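Side-chain contacts in Dye type peroxidase A (Streptomyces lividans 1326, PDB 6GZW), which is a haem-containing dye-decolourising peroxidase that probably uses hydrogen peroxide to oxidise dyes and other substrates: residues D125-I130 and V155-N160; E45-L50 and G367-Q372. All coordinates share one frame; numbering follows the deposited sequence.

Contact 1 of 2, residues D125-I130 and V155-N160; sequences DLWVQI and VRWQMN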
# COMPACT_ATOMS: atom_id res chain seq x y z
N ASP A 125 21.09 -12.37 4.60
CA ASP A 125 22.27 -12.33 3.73
C ASP A 125 22.24 -11.19 2.73
O ASP A 125 23.29 -10.55 2.47
CB ASP A 125 22.45 -13.64 2.96
CG ASP A 125 22.74 -14.87 3.87
OD1 ASP A 125 23.33 -14.71 4.99
OD2 ASP A 125 22.35 -16.00 3.44
N LEU A 126 21.05 -10.93 2.15
CA LEU A 126 20.89 -9.99 1.05
C LEU A 126 19.68 -9.12 1.28
O LEU A 126 18.66 -9.61 1.78
CB LEU A 126 20.70 -10.73 -0.27
CG LEU A 126 21.91 -11.52 -0.78
CD1 LEU A 126 21.47 -12.50 -1.85
CD2 LEU A 126 23.00 -10.58 -1.29
N TRP A 127 19.76 -7.86 0.88
CA TRP A 127 18.62 -6.93 1.01
C TRP A 127 18.34 -6.29 -0.33
O TRP A 127 19.26 -5.94 -1.05
CB TRP A 127 18.99 -5.88 2.04
CG TRP A 127 18.00 -4.79 2.30
CD1 TRP A 127 16.82 -4.86 3.02
CD2 TRP A 127 18.12 -3.43 1.87
NE1 TRP A 127 16.23 -3.63 3.08
CE2 TRP A 127 17.00 -2.73 2.39
CE3 TRP A 127 19.08 -2.72 1.13
CZ2 TRP A 127 16.82 -1.34 2.17
CZ3 TRP A 127 18.89 -1.35 0.89
CH2 TRP A 127 17.78 -0.67 1.43
N VAL A 128 17.05 -6.15 -0.67
CA VAL A 128 16.66 -5.37 -1.83
C VAL A 128 15.60 -4.36 -1.43
O VAL A 128 14.65 -4.71 -0.69
CB VAL A 128 16.07 -6.27 -2.96
CG1 VAL A 128 15.86 -5.43 -4.21
CG2 VAL A 128 17.00 -7.44 -3.22
N GLN A 129 15.78 -3.12 -1.90
CA GLN A 129 14.79 -2.06 -1.72
C GLN A 129 14.16 -1.73 -3.06
O GLN A 129 14.85 -1.36 -4.02
CB GLN A 129 15.45 -0.81 -1.14
CG GLN A 129 14.54 0.42 -1.02
CD GLN A 129 15.32 1.64 -0.58
OE1 GLN A 129 16.18 2.15 -1.33
NE2 GLN A 129 15.06 2.10 0.62
N ILE A 130 12.84 -1.83 -3.12
CA ILE A 130 12.10 -1.48 -4.31
C ILE A 130 11.17 -0.33 -3.98
O ILE A 130 10.47 -0.38 -2.97
CB ILE A 130 11.29 -2.69 -4.80
CG1 ILE A 130 12.29 -3.75 -5.26
CG2 ILE A 130 10.34 -2.29 -5.94
CD1 ILE A 130 11.71 -5.10 -5.39
N VAL A 155 13.15 -16.01 0.49
CA VAL A 155 12.70 -14.80 1.18
C VAL A 155 12.77 -15.06 2.67
O VAL A 155 12.12 -15.97 3.21
CB VAL A 155 11.27 -14.42 0.77
CG1 VAL A 155 10.73 -13.26 1.60
CG2 VAL A 155 11.23 -14.09 -0.70
N ARG A 156 13.58 -14.25 3.34
CA ARG A 156 13.68 -14.27 4.79
C ARG A 156 12.57 -13.41 5.42
O ARG A 156 11.90 -13.83 6.35
CB ARG A 156 15.07 -13.75 5.22
CG ARG A 156 15.29 -13.78 6.72
CD ARG A 156 16.63 -13.16 7.11
NE ARG A 156 16.71 -13.16 8.57
CZ ARG A 156 17.00 -14.21 9.32
NH1 ARG A 156 17.36 -15.37 8.77
NH2 ARG A 156 16.96 -14.09 10.64
N TRP A 157 12.42 -12.20 4.91
CA TRP A 157 11.38 -11.28 5.37
C TRP A 157 11.05 -10.26 4.30
O TRP A 157 11.82 -10.03 3.38
CB TRP A 157 11.71 -10.59 6.71
CG TRP A 157 12.96 -9.77 6.78
CD1 TRP A 157 14.13 -10.15 7.32
CD2 TRP A 157 13.13 -8.40 6.35
NE1 TRP A 157 15.05 -9.12 7.25
CE2 TRP A 157 14.46 -8.03 6.66
CE3 TRP A 157 12.31 -7.46 5.74
CZ2 TRP A 157 14.97 -6.77 6.36
CZ3 TRP A 157 12.81 -6.22 5.44
CH2 TRP A 157 14.14 -5.88 5.75
N GLN A 158 9.85 -9.70 4.39
CA GLN A 158 9.43 -8.72 3.39
C GLN A 158 8.40 -7.80 4.01
O GLN A 158 7.49 -8.27 4.74
CB GLN A 158 8.88 -9.41 2.14
CG GLN A 158 8.67 -8.47 0.94
CD GLN A 158 7.27 -7.89 0.89
OE1 GLN A 158 6.32 -8.64 0.84
NE2 GLN A 158 7.16 -6.58 0.83
N MET A 159 8.62 -6.50 3.80
CA MET A 159 7.77 -5.42 4.36
C MET A 159 7.27 -4.49 3.26
O MET A 159 8.04 -4.10 2.37
CB MET A 159 8.54 -4.63 5.44
CG MET A 159 8.98 -5.51 6.59
SD MET A 159 9.99 -4.64 7.79
CE MET A 159 10.64 -6.07 8.64
N ASN A 160 6.01 -4.06 3.35
CA ASN A 160 5.45 -3.07 2.46
C ASN A 160 5.42 -1.70 3.12
O ASN A 160 5.14 -1.60 4.30
CB ASN A 160 3.99 -3.37 2.15
CG ASN A 160 3.79 -4.69 1.45
OD1 ASN A 160 4.67 -5.18 0.70
ND2 ASN A 160 2.59 -5.29 1.66
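Trp127 and Trp157 meet in a purely apolar indole-to-indole contact that skips one strand of the antiparallel sheet in the N-terminal Dyp-type region. Strands 126-132 and 153-162 are both antiparallel to strand 29-37, which lies between them, and so run parallel to each other. The order 153-162, 29-37, 126-132, 83-89 across the sheet is consistent with the ferredoxin-like fold of the dimeric alpha+beta barrel clan. The CA atoms of the two tryptophans are 9.5 Å apart, as expected for strands once removed, and the side chains must bridge the intervening strand. The burial is small, 79 Å² in all, and rests on one ring pair. Trp157 CH2 comes to the edge of the Trp127 ring, near its plane, 4.0 Å from Trp127 CD1 and 4.1 Å from Trp127 NE1. With planes at 48° and 6.0 Å between the Trp127 five-membered and Trp157 six-membered ring centroids, the pair is oblique rather than a stack. Trp157 reaches inward because CG sits between its backbone N and carbonyl carbon (chi1 59°), which brings the indole against Ala34 of strand 29-37. Its rotation is fixed further by NE1, bonded to the backbone O of Asn123, and by Met159 CE, 3.6 Å above one ring face. Classic beta bulges accompany both strands: Asp125 and Leu126 face Phe35, and Arg156 and Trp157 face Ala34. Beyond the pair, Trp127 stacks with Phe358 of strand 350-360 and touches Trp325 of strand 316-326, whereas Val155, Gln158 and Ile130 pack on helix 135-149, placing the tryptophans and that helix on opposite faces of the sheet.

Contact 2 of 2, residues E45-L50 and G367-Q372; sequences EAAALL and GEYVGQ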
# COMPACT_ATOMS: atom_id res chain seq x y z
N GLU A 45 27.15 -18.79 -7.10
CA GLU A 45 25.69 -18.72 -7.22
C GLU A 45 25.18 -17.33 -6.85
O GLU A 45 24.26 -16.81 -7.48
CB GLU A 45 25.01 -19.80 -6.39
CG GLU A 45 25.26 -21.22 -6.92
CD GLU A 45 26.62 -21.81 -6.55
OE1 GLU A 45 27.24 -21.36 -5.56
OE2 GLU A 45 27.07 -22.74 -7.25
N ALA A 46 25.78 -16.72 -5.84
CA ALA A 46 25.48 -15.34 -5.51
C ALA A 46 25.86 -14.37 -6.63
O ALA A 46 25.12 -13.41 -6.89
CB ALA A 46 26.17 -14.92 -4.21
N ALA A 47 27.01 -14.58 -7.27
CA ALA A 47 27.42 -13.73 -8.39
C ALA A 47 26.41 -13.80 -9.53
O ALA A 47 25.98 -12.78 -10.06
CB ALA A 47 28.83 -14.11 -8.87
N ALA A 48 25.98 -15.02 -9.89
CA ALA A 48 24.95 -15.20 -10.90
C ALA A 48 23.61 -14.53 -10.52
O ALA A 48 22.93 -13.99 -11.38
CB ALA A 48 24.74 -16.68 -11.19
N LEU A 49 23.26 -14.56 -9.23
CA LEU A 49 22.03 -13.94 -8.75
C LEU A 49 22.07 -12.41 -8.89
O LEU A 49 21.13 -11.81 -9.38
CB LEU A 49 21.77 -14.34 -7.29
CG LEU A 49 20.61 -13.61 -6.58
CD1 LEU A 49 19.31 -13.87 -7.31
CD2 LEU A 49 20.48 -14.15 -5.18
N LEU A 50 23.18 -11.80 -8.49
CA LEU A 50 23.32 -10.36 -8.65
C LEU A 50 23.35 -9.95 -10.13
O LEU A 50 22.85 -8.90 -10.48
CB LEU A 50 24.55 -9.81 -7.89
CG LEU A 50 24.35 -9.36 -6.44
CD1 LEU A 50 23.50 -8.09 -6.35
CD2 LEU A 50 23.76 -10.47 -5.59
N GLY A 367 27.60 -2.30 -18.75
CA GLY A 367 28.31 -3.57 -18.88
C GLY A 367 28.68 -4.31 -17.60
O GLY A 367 29.42 -5.29 -17.65
N GLU A 368 28.18 -3.84 -16.45
CA GLU A 368 28.48 -4.46 -15.16
C GLU A 368 27.21 -4.80 -14.42
O GLU A 368 26.12 -4.33 -14.76
CB GLU A 368 29.23 -3.51 -14.22
CG GLU A 368 30.54 -2.94 -14.70
CD GLU A 368 31.22 -2.15 -13.60
OE1 GLU A 368 30.51 -1.53 -12.74
OE2 GLU A 368 32.48 -2.19 -13.55
N TYR A 369 27.40 -5.61 -13.38
CA TYR A 369 26.36 -5.89 -12.39
C TYR A 369 26.75 -5.34 -11.01
O TYR A 369 27.94 -5.14 -10.69
CB TYR A 369 26.03 -7.40 -12.32
CG TYR A 369 27.10 -8.34 -11.81
CD1 TYR A 369 28.03 -8.94 -12.69
CD2 TYR A 369 27.17 -8.71 -10.48
CE1 TYR A 369 28.99 -9.85 -12.23
CE2 TYR A 369 28.12 -9.61 -10.00
CZ TYR A 369 29.04 -10.19 -10.87
OH TYR A 369 29.99 -11.07 -10.38
N VAL A 370 25.73 -5.13 -10.18
CA VAL A 370 25.92 -4.60 -8.83
C VAL A 370 26.67 -5.63 -7.97
O VAL A 370 26.30 -6.80 -7.93
CB VAL A 370 24.56 -4.22 -8.18
CG1 VAL A 370 24.77 -3.77 -6.74
CG2 VAL A 370 23.88 -3.15 -9.01
N GLY A 371 27.73 -5.19 -7.30
CA GLY A 371 28.52 -6.06 -6.45
C GLY A 371 29.58 -6.88 -7.18
O GLY A 371 30.15 -7.80 -6.62
N GLN A 372 29.86 -6.50 -8.42
CA GLN A 372 30.77 -7.28 -9.26
C GLN A 372 32.19 -7.31 -8.72
O GLN A 372 32.83 -8.37 -8.76
CB GLN A 372 30.78 -6.75 -10.67
CG GLN A 372 31.69 -7.56 -11.60
CD GLN A 372 31.33 -7.40 -13.04
OE1 GLN A 372 30.39 -6.70 -13.42
NE2 GLN A 372 32.12 -8.08 -13.89
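Tyr369 lies alongside helix 43-61, its ring reaching from Leu50 back to Ala47, one helical turn earlier. At the near end Tyr369 CD2 is 3.8 Å from Leu50 CB; at the far end Tyr369 OH is 3.6 Å from Ala47 CB. Between them Tyr369 CE2 lies 3.8 Å from Ala47 O, an oblique approach. The ring takes this course because CG stands between the backbone N and the carbonyl carbon (chi1 66°), which also folds it back over its own turn, with Gln372 CB 3.7 Å above the centre of one face. That type II turn, Tyr369 to Gln372, is held by Tyr369 N donating to Gln372 OE1 at 3.2 Å and 167°. Leu50 also lies along the turn, with CB, CG and CD1 each 3.5 Å from Val370 O. Replacing Tyr369 by alanine would probably leave the Ala47 and Leu50 methyl and methylene groups without their ring cover and Gln372 CB without the face it rests on. Ser54 OG bonds both Leu50 O and Val370 N, tying helix to loop. The contact is dispersive, and Val370 O is buried against Leu50 with no polar partner in the model, so its desolvation is likely to carry some energetic cost.

How the contacts relate
Both contacts are formed by buried residues, but at different distances from the centre of the chain: about 12 Å for the centre of contact 1 and about 22 Å for that of contact 2. Contact 1 joins two strands of one sheet, while contact 2 spans 316 intervening residues, bringing the C-terminal tail onto an early helix, and contact 1 is nested inside that loop. Leu126 CD1 against Leu49 CD2 at 3.8 Å links the two, as does Phe88, which touches Leu126 and Leu50. Contact 1 pairs two indoles on one sheet face; contact 2 sets a phenol ring against aliphatic groups and backbone carbonyls. Residues of 155-160 also meet the second subunit; those of contact 2 touch no other chain of the assembly.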